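Local coordinates for protein HD superfamily hydrolase (Clostridium acetobutylicum ATCC 824, PDB 3CCG) that probably hydrolyses diadenosine tetraphosphate symmetrically to two molecules of ADP, using two iron ions bound in an all-helical HD domain, at residues Arg33-Tyr38 against Ala147-Leu152; Tyr127-Tyr131 against Ser159-Thr163; Asp104-Ala108 against Ser120-Ile126. All blocks are in the same frame, centred on the assembly; numbering follows the deposited sequence. Where two conformers were deposited one is given.

Contact 1 (Arg33-Tyr38 against Ala147-Leu152); sequences RLAGIY and AADEDL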
ATOM      1  N   ARG A  33       3.095 -23.321 -20.476  1.00 14.08           N
ATOM      2  CA  ARG A  33       4.462 -23.052 -20.971  1.00 14.14           C
ATOM      3  C   ARG A  33       5.401 -22.703 -19.792  1.00 15.95           C
ATOM      4  O   ARG A  33       6.506 -23.257 -19.594  1.00 18.31           O
ATOM      5  CB  ARG A  33       4.441 -21.949 -22.016  1.00 16.61           C
ATOM      6  CG  ARG A  33       5.808 -21.654 -22.648  1.00 17.80           C
ATOM      7  CD  ARG A  33       5.742 -20.586 -23.687  1.00 21.38           C
ATOM      8  NE  ARG A  33       5.275 -19.305 -23.159  1.00 22.76           N
ATOM      9  CZ  ARG A  33       6.036 -18.458 -22.491  1.00 22.01           C
ATOM     10  NH1 ARG A  33       7.287 -18.764 -22.210  1.00 23.88           N
ATOM     11  NH2 ARG A  33       5.515 -17.314 -22.064  1.00 23.02           N
ATOM     12  N   LEU A  34       4.912 -21.827 -18.901  1.00 15.50           N
ATOM     13  CA  LEU A  34       5.724 -21.411 -17.784  1.00 14.64           C
ATOM     14  C   LEU A  34       5.943 -22.563 -16.807  1.00 12.65           C
ATOM     15  O   LEU A  34       6.973 -22.678 -16.141  1.00 16.79           O
ATOM     16  CB  LEU A  34       5.098 -20.184 -17.088  1.00 15.12           C
ATOM     17  CG  LEU A  34       5.104 -18.878 -17.842  1.00 14.66           C
ATOM     18  CD1 LEU A  34       4.259 -17.826 -17.101  1.00 17.14           C
ATOM     19  CD2 LEU A  34       6.538 -18.331 -18.053  1.00 17.59           C
ATOM     20  N   ALA A  35       4.944 -23.411 -16.676  1.00 14.18           N
ATOM     21  CA  ALA A  35       5.054 -24.569 -15.828  1.00 13.61           C
ATOM     22  C   ALA A  35       6.175 -25.500 -16.262  1.00 15.54           C
ATOM     23  O   ALA A  35       6.825 -26.109 -15.445  1.00 16.54           O
ATOM     24  CB  ALA A  35       3.716 -25.349 -15.790  1.00 15.72           C
ATOM     25  N   GLY A  36       6.309 -25.603 -17.580  1.00 17.87           N
ATOM     26  CA  GLY A  36       7.402 -26.392 -18.162  1.00 20.21           C
ATOM     27  C   GLY A  36       8.743 -25.784 -17.788  1.00 20.09           C
ATOM     28  O   GLY A  36       9.657 -26.507 -17.379  1.00 23.87           O
ATOM     29  N   ILE A  37       8.881 -24.470 -17.909  1.00 16.31           N
ATOM     30  CA  ILE A  37      10.123 -23.772 -17.564  1.00 16.96           C
ATOM     31  C   ILE A  37      10.491 -23.930 -16.079  1.00 19.94           C
ATOM     32  O   ILE A  37      11.669 -24.160 -15.738  1.00 23.25           O
ATOM     33  CB  ILE A  37      10.032 -22.280 -17.878  1.00 18.27           C
ATOM     34  CG1 ILE A  37       9.977 -22.061 -19.400  1.00 17.22           C
ATOM     35  CG2 ILE A  37      11.217 -21.472 -17.241  1.00 22.35           C
ATOM     36  CD1 ILE A  37       9.577 -20.666 -19.863  1.00 22.49           C
ATOM     37  N   TYR A  38       9.488 -23.847 -15.188  1.00 16.49           N
ATOM     38  CA  TYR A  38       9.733 -23.810 -13.758  1.00 18.03           C
ATOM     39  C   TYR A  38       9.440 -25.105 -13.002  1.00 18.03           C
ATOM     40  O   TYR A  38       9.488 -25.170 -11.784  1.00 18.79           O
ATOM     41  CB  TYR A  38       8.966 -22.603 -13.133  1.00 17.41           C
ATOM     42  CG  TYR A  38       9.531 -21.259 -13.568  1.00 21.39           C
ATOM     43  CD1 TYR A  38      10.694 -20.744 -12.985  1.00 22.36           C
ATOM     44  CD2 TYR A  38       8.893 -20.475 -14.523  1.00 13.79           C
ATOM     45  CE1 TYR A  38      11.215 -19.548 -13.384  1.00 22.67           C
ATOM     46  CE2 TYR A  38       9.434 -19.245 -14.938  1.00 18.14           C
ATOM     47  CZ  TYR A  38      10.607 -18.798 -14.346  1.00 19.35           C
ATOM     48  OH  TYR A  38      11.119 -17.589 -14.728  1.00 21.96           O
ATOM     49  N   ALA A 147      11.381 -11.323 -18.740  1.00 22.81           N
ATOM     50  CA  ALA A 147      11.628 -11.483 -17.317  1.00 22.38           C
ATOM     51  C   ALA A 147      10.903 -12.711 -16.782  1.00 19.78           C
ATOM     52  O   ALA A 147      11.434 -13.483 -15.983  1.00 23.84           O
ATOM     53  CB  ALA A 147      11.193 -10.197 -16.575  1.00 22.11           C
ATOM     54  N   ALA A 148       9.686 -12.930 -17.269  1.00 21.78           N
ATOM     55  CA  ALA A 148       8.912 -14.087 -16.794  1.00 22.32           C
ATOM     56  C   ALA A 148       9.607 -15.385 -17.159  1.00 22.35           C
ATOM     57  O   ALA A 148       9.593 -16.336 -16.397  1.00 21.33           O
ATOM     58  CB  ALA A 148       7.467 -14.066 -17.331  1.00 20.68           C
ATOM     59  N   ASP A 149      10.217 -15.407 -18.343  1.00 21.73           N
ATOM     60  CA  ASP A 149      10.917 -16.620 -18.778  1.00 25.52           C
ATOM     61  C   ASP A 149      12.178 -16.938 -17.965  1.00 25.39           C
ATOM     62  O   ASP A 149      12.572 -18.082 -17.850  1.00 28.35           O
ATOM     63  CB  ASP A 149      11.271 -16.534 -20.270  1.00 24.56           C
ATOM     64  CG  ASP A 149      10.096 -16.772 -21.162  1.00 24.89           C
ATOM     65  OD1 ASP A 149       9.045 -17.243 -20.684  1.00 25.14           O
ATOM     66  OD2 ASP A 149      10.231 -16.539 -22.373  1.00 31.73           O
ATOM     67  N   GLU A 150      12.779 -15.915 -17.373  1.00 28.46           N
ATOM     68  CA  GLU A 150      14.067 -16.053 -16.664  1.00 31.86           C
ATOM     69  C   GLU A 150      14.052 -15.890 -15.153  1.00 30.02           C
ATOM     70  O   GLU A 150      14.764 -16.580 -14.423  1.00 33.67           O
ATOM     71  CB  GLU A 150      15.018 -14.960 -17.169  1.00 34.71           C
ATOM     72  CG  GLU A 150      15.216 -14.919 -18.669  1.00 42.91           C
ATOM     73  CD  GLU A 150      15.889 -13.630 -19.133  1.00 52.64           C
ATOM     74  OE1 GLU A 150      16.188 -12.757 -18.274  1.00 57.59           O
ATOM     75  OE2 GLU A 150      16.107 -13.486 -20.362  1.00 58.99           O
ATOM     76  N   ASP A 151      13.247 -14.945 -14.698  1.00 25.04           N
ATOM     77  CA  ASP A 151      13.229 -14.551 -13.306  1.00 26.35           C
ATOM     78  C   ASP A 151      11.814 -14.067 -12.943  1.00 21.11           C
ATOM     79  O   ASP A 151      11.458 -12.900 -13.031  1.00 22.01           O
ATOM     80  CB  ASP A 151      14.280 -13.459 -13.141  1.00 27.35           C
ATOM     81  CG  ASP A 151      14.472 -13.025 -11.694  1.00 33.19           C
ATOM     82  OD1 ASP A 151      13.709 -13.461 -10.816  1.00 32.69           O
ATOM     83  OD2 ASP A 151      15.406 -12.227 -11.438  1.00 43.34           O
ATOM     84  N   LEU A 152      11.028 -15.052 -12.574  1.00 22.95           N
ATOM     85  CA  LEU A 152       9.625 -14.888 -12.277  1.00 23.63           C
ATOM     86  C   LEU A 152       9.393 -13.808 -11.205  1.00 24.02           C
ATOM     87  O   LEU A 152       8.540 -12.964 -11.377  1.00 21.84           O
ATOM     88  CB  LEU A 152       9.034 -16.246 -11.864  1.00 25.65           C
ATOM     89  CG  LEU A 152       7.535 -16.410 -11.750  1.00 24.28           C
ATOM     90  CD1 LEU A 152       6.901 -15.909 -13.063  1.00 23.73           C
ATOM     91  CD2 LEU A 152       7.202 -17.879 -11.417  1.00 23.33           C
TER
HETATM   92  O   HOH W   1       7.320 -15.090 -21.532  1.00 34.24           O
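Tyr38, near the end of the long helix 5-38, reaches across to the C-terminal end of helix 141-150 in this all-helical HD-domain protein and gives its hydroxyl hydrogen to the backbone carbonyl of Ala148. The bond from Tyr38 OH to Ala148 O is short, 2.6 Å. The carbonyl oxygen lies at the ring edge, in its plane, whereas the hydroxyl stands above the carbonyl plane, 38° out of it. A tyrosine suits this place because its long, rigid ring carries a donor to a helix end, where carbonyls run short of backbone N-H partners, while the ring itself packs on carbon. Leu152, the first residue of the next helix, supplies that carbon: its CB lies 3.9 Å from Tyr38 CZ, and its CD2 branch comes over one ring face. Leu34 and Ala148 extend the buried side, with the methyl CD2 of the leucine 4.4 Å from the alanine CB; both also touch helix 121-132.

The other side is looser and faces solvent. Here Ile37 lays CD1 3.6 Å from Asp149 OD1, covering part of a salt bridge. Arg33, with CG trans to the backbone N (chi1 -177°) and the chain bent at chi3, swings its guanidinium toward that carboxylate. The two planes are nearly perpendicular, and a water bridges Arg33 NH2 and Asp149 OD1 beside the direct bond. In that bond Arg33 NH1 meets Asp149 OD1 at 2.8 Å, nearly straight at 169°, on the syn side of the carboxylate.

Contact 2 (Tyr127-Tyr131 against Ser159-Thr163); sequences YIADY and SFDNT. With FE (Fe (III) ion), chain C.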
ATOM      1  N   TYR A 127      -0.799 -15.510 -12.088  1.00 11.93           N
ATOM      2  CA  TYR A 127      -0.786 -14.057 -12.022  1.00 12.03           C
ATOM      3  C   TYR A 127      -0.071 -13.425 -13.245  1.00 11.24           C
ATOM      4  O   TYR A 127      -0.599 -12.535 -13.919  1.00 12.42           O
ATOM      5  CB  TYR A 127      -0.164 -13.583 -10.687  1.00 12.04           C
ATOM      6  CG  TYR A 127       0.026 -12.077 -10.623  1.00 13.83           C
ATOM      7  CD1 TYR A 127       1.116 -11.517 -11.237  1.00 14.70           C
ATOM      8  CD2 TYR A 127      -0.929 -11.235 -10.070  1.00 12.49           C
ATOM      9  CE1 TYR A 127       1.314 -10.180 -11.261  1.00 17.95           C
ATOM     10  CE2 TYR A 127      -0.750  -9.858 -10.102  1.00 17.27           C
ATOM     11  CZ  TYR A 127       0.367  -9.349 -10.733  1.00 18.41           C
ATOM     12  OH  TYR A 127       0.668  -7.982 -10.780  1.00 21.08           O
ATOM     13  N   ILE A 128       1.128 -13.912 -13.539  1.00 11.32           N
ATOM     14  CA  ILE A 128       1.885 -13.296 -14.627  1.00 13.30           C
ATOM     15  C   ILE A 128       1.370 -13.694 -16.009  1.00 13.12           C
ATOM     16  O   ILE A 128       1.405 -12.901 -16.955  1.00 13.43           O
ATOM     17  CB  ILE A 128       3.402 -13.570 -14.458  1.00 12.83           C
ATOM     18  CG1 ILE A 128       4.199 -12.431 -15.111  1.00 18.41           C
ATOM     19  CG2 ILE A 128       3.780 -14.936 -14.952  1.00 17.39           C
ATOM     20  CD1 ILE A 128       4.134 -11.085 -14.314  1.00 16.95           C
ATOM     21  N   ALA A 129       0.832 -14.907 -16.095  1.00 14.26           N
ATOM     22  CA  ALA A 129       0.291 -15.390 -17.378  1.00 11.96           C
ATOM     23  C   ALA A 129      -0.786 -14.489 -17.894  1.00 12.68           C
ATOM     24  O   ALA A 129      -0.865 -14.241 -19.105  1.00 14.11           O
ATOM     25  CB  ALA A 129      -0.248 -16.837 -17.249  1.00 12.54           C
ATOM     26  N   ASP A 130      -1.565 -13.914 -16.978  1.00 14.25           N
ATOM     27  CA  ASP A 130      -2.613 -13.006 -17.389  1.00 16.26           C
ATOM     28  C   ASP A 130      -2.064 -11.778 -18.178  1.00 17.13           C
ATOM     29  O   ASP A 130      -2.657 -11.329 -19.154  1.00 20.31           O
ATOM     30  CB  ASP A 130      -3.377 -12.565 -16.143  1.00 19.20           C
ATOM     31  CG  ASP A 130      -4.667 -11.880 -16.482  1.00 28.58           C
ATOM     32  OD1 ASP A 130      -5.356 -12.360 -17.376  1.00 28.76           O
ATOM     33  OD2 ASP A 130      -5.009 -10.905 -15.799  1.00 32.93           O
ATOM     34  N   TYR A 131      -0.912 -11.286 -17.742  1.00 15.33           N
ATOM     35  CA  TYR A 131      -0.209 -10.146 -18.355  1.00 18.24           C
ATOM     36  C   TYR A 131       0.549 -10.450 -19.642  1.00 19.60           C
ATOM     37  O   TYR A 131       0.672  -9.607 -20.504  1.00 22.22           O
ATOM     38  CB  TYR A 131       0.787  -9.540 -17.339  1.00 19.35           C
ATOM     39  CG  TYR A 131       0.109  -8.771 -16.245  1.00 21.48           C
ATOM     40  CD1 TYR A 131      -0.352  -9.401 -15.088  1.00 20.62           C
ATOM     41  CD2 TYR A 131      -0.120  -7.418 -16.381  1.00 27.31           C
ATOM     42  CE1 TYR A 131      -1.014  -8.681 -14.098  1.00 31.34           C
ATOM     43  CE2 TYR A 131      -0.790  -6.708 -15.414  1.00 27.92           C
ATOM     44  CZ  TYR A 131      -1.225  -7.336 -14.270  1.00 33.44           C
ATOM     45  OH  TYR A 131      -1.891  -6.584 -13.307  1.00 31.99           O
ATOM     46  N   SER A 159       5.648  -5.951 -12.548  1.00 19.42           N
ATOM     47  CA  SER A 159       4.193  -5.795 -12.720  1.00 17.48           C
ATOM     48  C   SER A 159       3.518  -4.991 -11.603  1.00 14.28           C
ATOM     49  O   SER A 159       2.682  -4.107 -11.867  1.00 15.81           O
ATOM     50  CB  SER A 159       3.511  -7.178 -12.901  1.00 17.44           C
ATOM     51  OG  SER A 159       2.144  -7.011 -13.228  1.00 25.62           O
ATOM     52  N   PHE A 160       3.911  -5.299 -10.366  1.00 15.23           N
ATOM     53  CA  PHE A 160       3.374  -4.620  -9.179  1.00 14.35           C
ATOM     54  C   PHE A 160       3.723  -3.118  -9.249  1.00 15.23           C
ATOM     55  O   PHE A 160       2.867  -2.245  -9.006  1.00 17.37           O
ATOM     56  CB  PHE A 160       3.913  -5.238  -7.894  1.00 16.42           C
ATOM     57  CG  PHE A 160       3.497  -6.654  -7.646  1.00 14.71           C
ATOM     58  CD1 PHE A 160       2.258  -7.124  -8.011  1.00 15.81           C
ATOM     59  CD2 PHE A 160       4.300  -7.463  -6.923  1.00 14.36           C
ATOM     60  CE1 PHE A 160       1.884  -8.421  -7.701  1.00 15.86           C
ATOM     61  CE2 PHE A 160       3.932  -8.750  -6.586  1.00 16.44           C
ATOM     62  CZ  PHE A 160       2.737  -9.224  -7.006  1.00 14.54           C
ATOM     63  N   ASP A 161       4.973  -2.849  -9.580  1.00 15.33           N
ATOM     64  CA  ASP A 161       5.439  -1.450  -9.705  1.00 17.04           C
ATOM     65  C   ASP A 161       4.632  -0.706 -10.741  1.00 17.75           C
ATOM     66  O   ASP A 161       4.165   0.392 -10.530  1.00 17.85           O
ATOM     67  CB  ASP A 161       6.943  -1.372  -9.983  1.00 17.66           C
ATOM     68  CG  ASP A 161       7.800  -1.735  -8.785  1.00 18.73           C
ATOM     69  OD1 ASP A 161       7.279  -1.916  -7.669  1.00 19.11           O
ATOM     70  OD2 ASP A 161       9.037  -1.846  -8.970  1.00 19.79           O
ATOM     71  N   ASN A 162       4.448  -1.347 -11.894  0.70 19.83           N
ATOM     72  CA  ASN A 162       3.669  -0.725 -12.966  0.70 20.62           C
ATOM     73  C   ASN A 162       2.233  -0.446 -12.535  0.70 18.25           C
ATOM     74  O   ASN A 162       1.670   0.608 -12.802  0.70 18.08           O
ATOM     75  CB  ASN A 162       3.594  -1.634 -14.194  0.70 23.22           C
ATOM     76  CG  ASN A 162       4.941  -1.933 -14.824  0.70 32.44           C
ATOM     77  OD1 ASN A 162       5.925  -1.231 -14.606  0.70 35.77           O
ATOM     78  ND2 ASN A 162       4.980  -2.992 -15.645  0.70 38.45           N
ATOM     79  N   THR A 163       1.613  -1.435 -11.898  1.00 16.43           N
ATOM     80  CA  THR A 163       0.249  -1.293 -11.424  1.00 17.78           C
ATOM     81  C   THR A 163       0.110  -0.105 -10.450  1.00 14.21           C
ATOM     82  O   THR A 163      -0.754   0.747 -10.598  1.00 16.55           O
ATOM     83  CB  THR A 163      -0.244  -2.571 -10.748  1.00 18.83           C
ATOM     84  OG1 THR A 163      -0.411  -3.575 -11.765  1.00 21.16           O
ATOM     85  CG2 THR A 163      -1.580  -2.382 -10.030  1.00 18.21           C
TER
HETATM   86 FE    FE C 191      -7.466 -12.537 -16.941  0.75 18.91          FE
HETATM   87  O   HOH W   2      -0.696  -5.735 -10.048  1.00 27.46           O
HETATM   88  O   HOH W   3      -2.886  -3.801 -13.327  1.00 35.22           O
HETATM   89  O   HOH W   4      -7.374 -12.267 -15.253  1.00 13.67           O
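The hydroxyl oxygen of Ser159 sits over the centre of the Tyr131 ring, 3.5 Å above its plane, while also hydrogen-bonding to the hydroxyl of a second tyrosine, Tyr127, one helical turn earlier. Tyr127 OH and Ser159 OG are 3.0 Å apart, and either may donate. A chi1 of -173° turns OG away from the serine's own backbone N, and the short side chain puts its oxygen over the Tyr131 face and beside the Tyr127 hydroxyl.

Phe160 also packs against the Tyr127 phenol. Its CE1 lies 3.5 Å from Tyr127 CZ, and the ring planes are 58° apart, an oblique arrangement. Beyond, Phe160 packs on helix 176-188. The axes of segments 127-131 and 159-163 come no closer than 12.5 Å, so long aromatic side chains and waters span the interval. One water joins Tyr127 OH to Thr163 OG1, and another joins Tyr131 OH to the same threonine oxygen.

On the same short helix segment, Asp130 faces the metal instead: its OD1 binds an iron(III) ion at 2.2 Å, with His23, His52 and Asp53 completing the protein ligands in the HD-domain pattern. The hydroxyl-and-water network therefore ties helix 152-170 to the helix carrying a metal ligand, and since hydroxyls and waters can each donate or accept, the heavy-atom positions are compatible with more than one arrangement of the hydrogens.

Contact 3 (Asp104-Ala108 against Ser120-Ile126); sequences DVLNA and SLLEKII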
ATOM      1  N   ASP A 104      -4.016 -25.392  -4.174  1.00 13.31           N
ATOM      2  CA  ASP A 104      -3.072 -24.517  -4.879  1.00 12.17           C
ATOM      3  C   ASP A 104      -3.796 -23.874  -6.072  1.00 13.04           C
ATOM      4  O   ASP A 104      -3.692 -22.675  -6.283  1.00 12.30           O
ATOM      5  CB  ASP A 104      -1.867 -25.333  -5.347  1.00 12.53           C
ATOM      6  CG  ASP A 104      -0.674 -24.516  -5.699  1.00 15.84           C
ATOM      7  OD1 ASP A 104      -0.576 -23.294  -5.376  1.00 15.01           O
ATOM      8  OD2 ASP A 104       0.249 -25.108  -6.307  1.00 16.68           O
ATOM      9  N   VAL A 105      -4.513 -24.671  -6.853  1.00 12.03           N
ATOM     10  CA  VAL A 105      -5.313 -24.122  -7.979  1.00 11.19           C
ATOM     11  C   VAL A 105      -6.269 -23.083  -7.465  1.00 12.28           C
ATOM     12  O   VAL A 105      -6.370 -21.997  -8.046  1.00  9.93           O
ATOM     13  CB  VAL A 105      -6.061 -25.215  -8.702  1.00  9.31           C
ATOM     14  CG1 VAL A 105      -7.120 -24.701  -9.703  1.00 10.66           C
ATOM     15  CG2 VAL A 105      -5.070 -26.152  -9.413  1.00 14.01           C
ATOM     16  N   LEU A 106      -6.988 -23.374  -6.399  1.00 10.92           N
ATOM     17  CA  LEU A 106      -7.961 -22.404  -5.897  1.00 11.34           C
ATOM     18  C   LEU A 106      -7.248 -21.100  -5.467  1.00 10.13           C
ATOM     19  O   LEU A 106      -7.761 -19.999  -5.732  1.00 10.60           O
ATOM     20  CB  LEU A 106      -8.774 -23.022  -4.757  1.00 11.51           C
ATOM     21  CG  LEU A 106      -9.650 -24.181  -5.171  1.00 11.80           C
ATOM     22  CD1 LEU A 106     -10.279 -24.800  -3.887  1.00 14.64           C
ATOM     23  CD2 LEU A 106     -10.712 -23.776  -6.197  1.00 13.38           C
ATOM     24  N   ASN A 107      -6.116 -21.202  -4.770  1.00 11.28           N
ATOM     25  CA  ASN A 107      -5.373 -20.002  -4.399  1.00 10.61           C
ATOM     26  C   ASN A 107      -4.925 -19.192  -5.646  1.00 10.00           C
ATOM     27  O   ASN A 107      -4.973 -17.946  -5.672  1.00 10.63           O
ATOM     28  CB  ASN A 107      -4.117 -20.314  -3.569  1.00 12.16           C
ATOM     29  CG  ASN A 107      -4.455 -20.714  -2.151  1.00 12.78           C
ATOM     30  OD1 ASN A 107      -5.500 -20.338  -1.623  1.00 15.74           O
ATOM     31  ND2 ASN A 107      -3.568 -21.514  -1.531  1.00 13.70           N
ATOM     32  N   ALA A 108      -4.432 -19.890  -6.666  1.00 10.11           N
ATOM     33  CA  ALA A 108      -3.950 -19.235  -7.867  1.00 10.96           C
ATOM     34  C   ALA A 108      -5.092 -18.426  -8.518  1.00 11.60           C
ATOM     35  O   ALA A 108      -4.880 -17.343  -9.023  1.00 12.22           O
ATOM     36  CB  ALA A 108      -3.390 -20.261  -8.818  1.00 11.78           C
ATOM     37  N   SER A 120       2.613 -19.205  -3.987  1.00 13.43           N
ATOM     38  CA  SER A 120       3.183 -20.417  -4.517  1.00 12.27           C
ATOM     39  C   SER A 120       3.661 -20.158  -5.945  1.00 13.74           C
ATOM     40  O   SER A 120       3.264 -19.204  -6.624  1.00 13.39           O
ATOM     41  CB  SER A 120       2.138 -21.537  -4.503  1.00 14.51           C
ATOM     42  OG  SER A 120       1.204 -21.350  -5.570  1.00 12.97           O
ATOM     43  N   LEU A 121       4.472 -21.087  -6.438  1.00 14.77           N
ATOM     44  CA  LEU A 121       4.922 -21.044  -7.788  1.00 13.60           C
ATOM     45  C   LEU A 121       3.702 -20.994  -8.740  1.00 11.17           C
ATOM     46  O   LEU A 121       3.706 -20.195  -9.684  1.00 13.45           O
ATOM     47  CB  LEU A 121       5.813 -22.258  -8.065  1.00 14.93           C
ATOM     48  CG  LEU A 121       6.246 -22.386  -9.512  1.00 14.54           C
ATOM     49  CD1 LEU A 121       6.962 -21.147 -10.073  1.00 14.41           C
ATOM     50  CD2 LEU A 121       7.083 -23.671  -9.676  1.00 17.37           C
ATOM     51  N   LEU A 122       2.665 -21.803  -8.475  1.00 13.63           N
ATOM     52  CA  LEU A 122       1.466 -21.817  -9.355  1.00 12.98           C
ATOM     53  C   LEU A 122       0.767 -20.447  -9.310  1.00 11.53           C
ATOM     54  O   LEU A 122       0.386 -19.917 -10.340  1.00 11.60           O
ATOM     55  CB  LEU A 122       0.518 -22.926  -8.985  1.00 13.92           C
ATOM     56  CG  LEU A 122      -0.765 -23.028  -9.836  1.00 11.86           C
ATOM     57  CD1 LEU A 122      -0.349 -23.420 -11.302  1.00 12.32           C
ATOM     58  CD2 LEU A 122      -1.744 -24.006  -9.168  1.00 13.94           C
ATOM     59  N   GLU A 123       0.627 -19.885  -8.115  1.00 12.49           N
ATOM     60  CA  GLU A 123       0.001 -18.571  -7.994  1.00 11.88           C
ATOM     61  C   GLU A 123       0.745 -17.525  -8.829  1.00 10.19           C
ATOM     62  O   GLU A 123       0.140 -16.711  -9.527  1.00 11.44           O
ATOM     63  CB  GLU A 123      -0.008 -18.117  -6.542  1.00 10.99           C
ATOM     64  CG  GLU A 123      -0.962 -18.789  -5.639  1.00 12.02           C
ATOM     65  CD  GLU A 123      -0.802 -18.358  -4.198  1.00 13.15           C
ATOM     66  OE1 GLU A 123      -1.093 -17.162  -3.943  1.00 15.89           O
ATOM     67  OE2 GLU A 123      -0.356 -19.164  -3.349  1.00 14.74           O
ATOM     68  N   LYS A 124       2.093 -17.558  -8.785  1.00 10.67           N
ATOM     69  CA  LYS A 124       2.893 -16.629  -9.532  1.00 11.87           C
ATOM     70  C   LYS A 124       2.694 -16.783 -11.068  1.00  9.29           C
ATOM     71  O   LYS A 124       2.611 -15.835 -11.812  1.00 12.70           O
ATOM     72  CB  LYS A 124       4.369 -16.724  -9.189  1.00 11.80           C
ATOM     73  CG  LYS A 124       4.666 -16.472  -7.729  1.00 14.97           C
ATOM     74  CD  LYS A 124       6.156 -16.582  -7.439  1.00 16.46           C
ATOM     75  CE  LYS A 124       6.443 -16.266  -5.977  1.00 19.58           C
ATOM     76  NZ  LYS A 124       7.890 -16.523  -5.625  1.00 18.10           N
ATOM     77  N   ILE A 125       2.730 -18.057 -11.499  1.00 11.11           N
ATOM     78  CA  ILE A 125       2.553 -18.394 -12.911  1.00 12.00           C
ATOM     79  C   ILE A 125       1.191 -17.861 -13.445  1.00 10.76           C
ATOM     80  O   ILE A 125       1.115 -17.253 -14.535  1.00 12.82           O
ATOM     81  CB  ILE A 125       2.689 -19.913 -13.105  1.00 12.82           C
ATOM     82  CG1 ILE A 125       4.157 -20.321 -12.939  1.00 13.10           C
ATOM     83  CG2 ILE A 125       2.186 -20.289 -14.477  1.00 13.51           C
ATOM     84  CD1 ILE A 125       4.441 -21.843 -13.032  1.00 15.22           C
ATOM     85  N   ILE A 126       0.117 -18.043 -12.647  1.00 11.51           N
ATOM     86  CA  ILE A 126      -1.228 -17.658 -13.112  1.00 11.45           C
ATOM     87  C   ILE A 126      -1.316 -16.127 -13.134  1.00 11.41           C
ATOM     88  O   ILE A 126      -1.776 -15.508 -14.107  1.00 11.37           O
ATOM     89  CB  ILE A 126      -2.348 -18.308 -12.293  1.00 12.29           C
ATOM     90  CG1 ILE A 126      -2.256 -19.851 -12.433  1.00 12.64           C
ATOM     91  CG2 ILE A 126      -3.700 -17.765 -12.719  1.00 12.98           C
ATOM     92  CD1 ILE A 126      -2.145 -20.393 -13.875  1.00 11.50           C
TER
HETATM   93  O   HOH W   5       2.774 -24.205  -6.683  1.00 14.15           O
HETATM   94  O   HOH W   6      -1.097 -21.817  -3.152  1.00 14.25           O
HETATM   95  O   HOH W   7      -2.473 -15.953  -8.475  1.00 12.69           O
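Asp104 and Ser120 make the direct polar link between helix 103-110 and the start of helix 121-132: Ser120 OG donates to Asp104 OD1 at 2.6 Å, on the syn lone pair of that carboxylate oxygen. Beside it Leu122 lies against the aspartate, its CB 3.5 Å from Asp104 OD2, and its CD2 also reaches Val105 CG2. The single methyl of Ala108 lets the backbones come close, Ala108 CA to Glu123 CA 4.0 Å. Ala108 CB lies 3.8 Å from Ile126 CG1 and also touches Leu122. Ile126 in turn lies about 4 Å, side chain to side chain, from the iron ligands His52 and His112, so the helix pair backs the HD-domain metal site.

The next shell fixes the serine. Ser120 is the N-cap of helix 121-132 and forms a capping box with Glu123: Glu123 N donates to Ser120 OG, and Ser120 N donates to Glu123 OE2 at 3.0 Å, from above the carboxylate plane. The serine oxygen thus accepts one bond and donates another, in roughly tetrahedral directions. One water links Asp104 OD1, Asn107 ND2 and Glu123 OE2.

Farther out, Lys44 forms a salt bridge with Asp104, Arg116 with Glu123, and Arg91 bonds Asn107. Asp104 OD1 and Glu123 OE2 lie only 4.6 Å apart, so these basic partners, the shared water and the helix-start N-H groups probably offset the repulsion and favour both carboxylates staying ionised.

Helix 121-132 runs through contacts 2 and 3, while contact 1 packs against it from outside: Leu34 and Leu152 both meet Ile128 of contact 2, and Leu152 also touches Leu121 of the 120-126 segment. Contacts 2 and 3 are buried; contact 1 is only partly so, with exposed Arg33 and Ile37. Chemistry follows place. At the surface a charged pair joins opposite signs directly. In contact 3 two acidic groups are managed by capping bonds, waters and basic neighbours, and in contact 2 neutral hydroxyls and aromatic rings span widely spaced helices. Helix 152-170 enters both contact 1, through Leu152, and contact 2, through Ser159-Thr163.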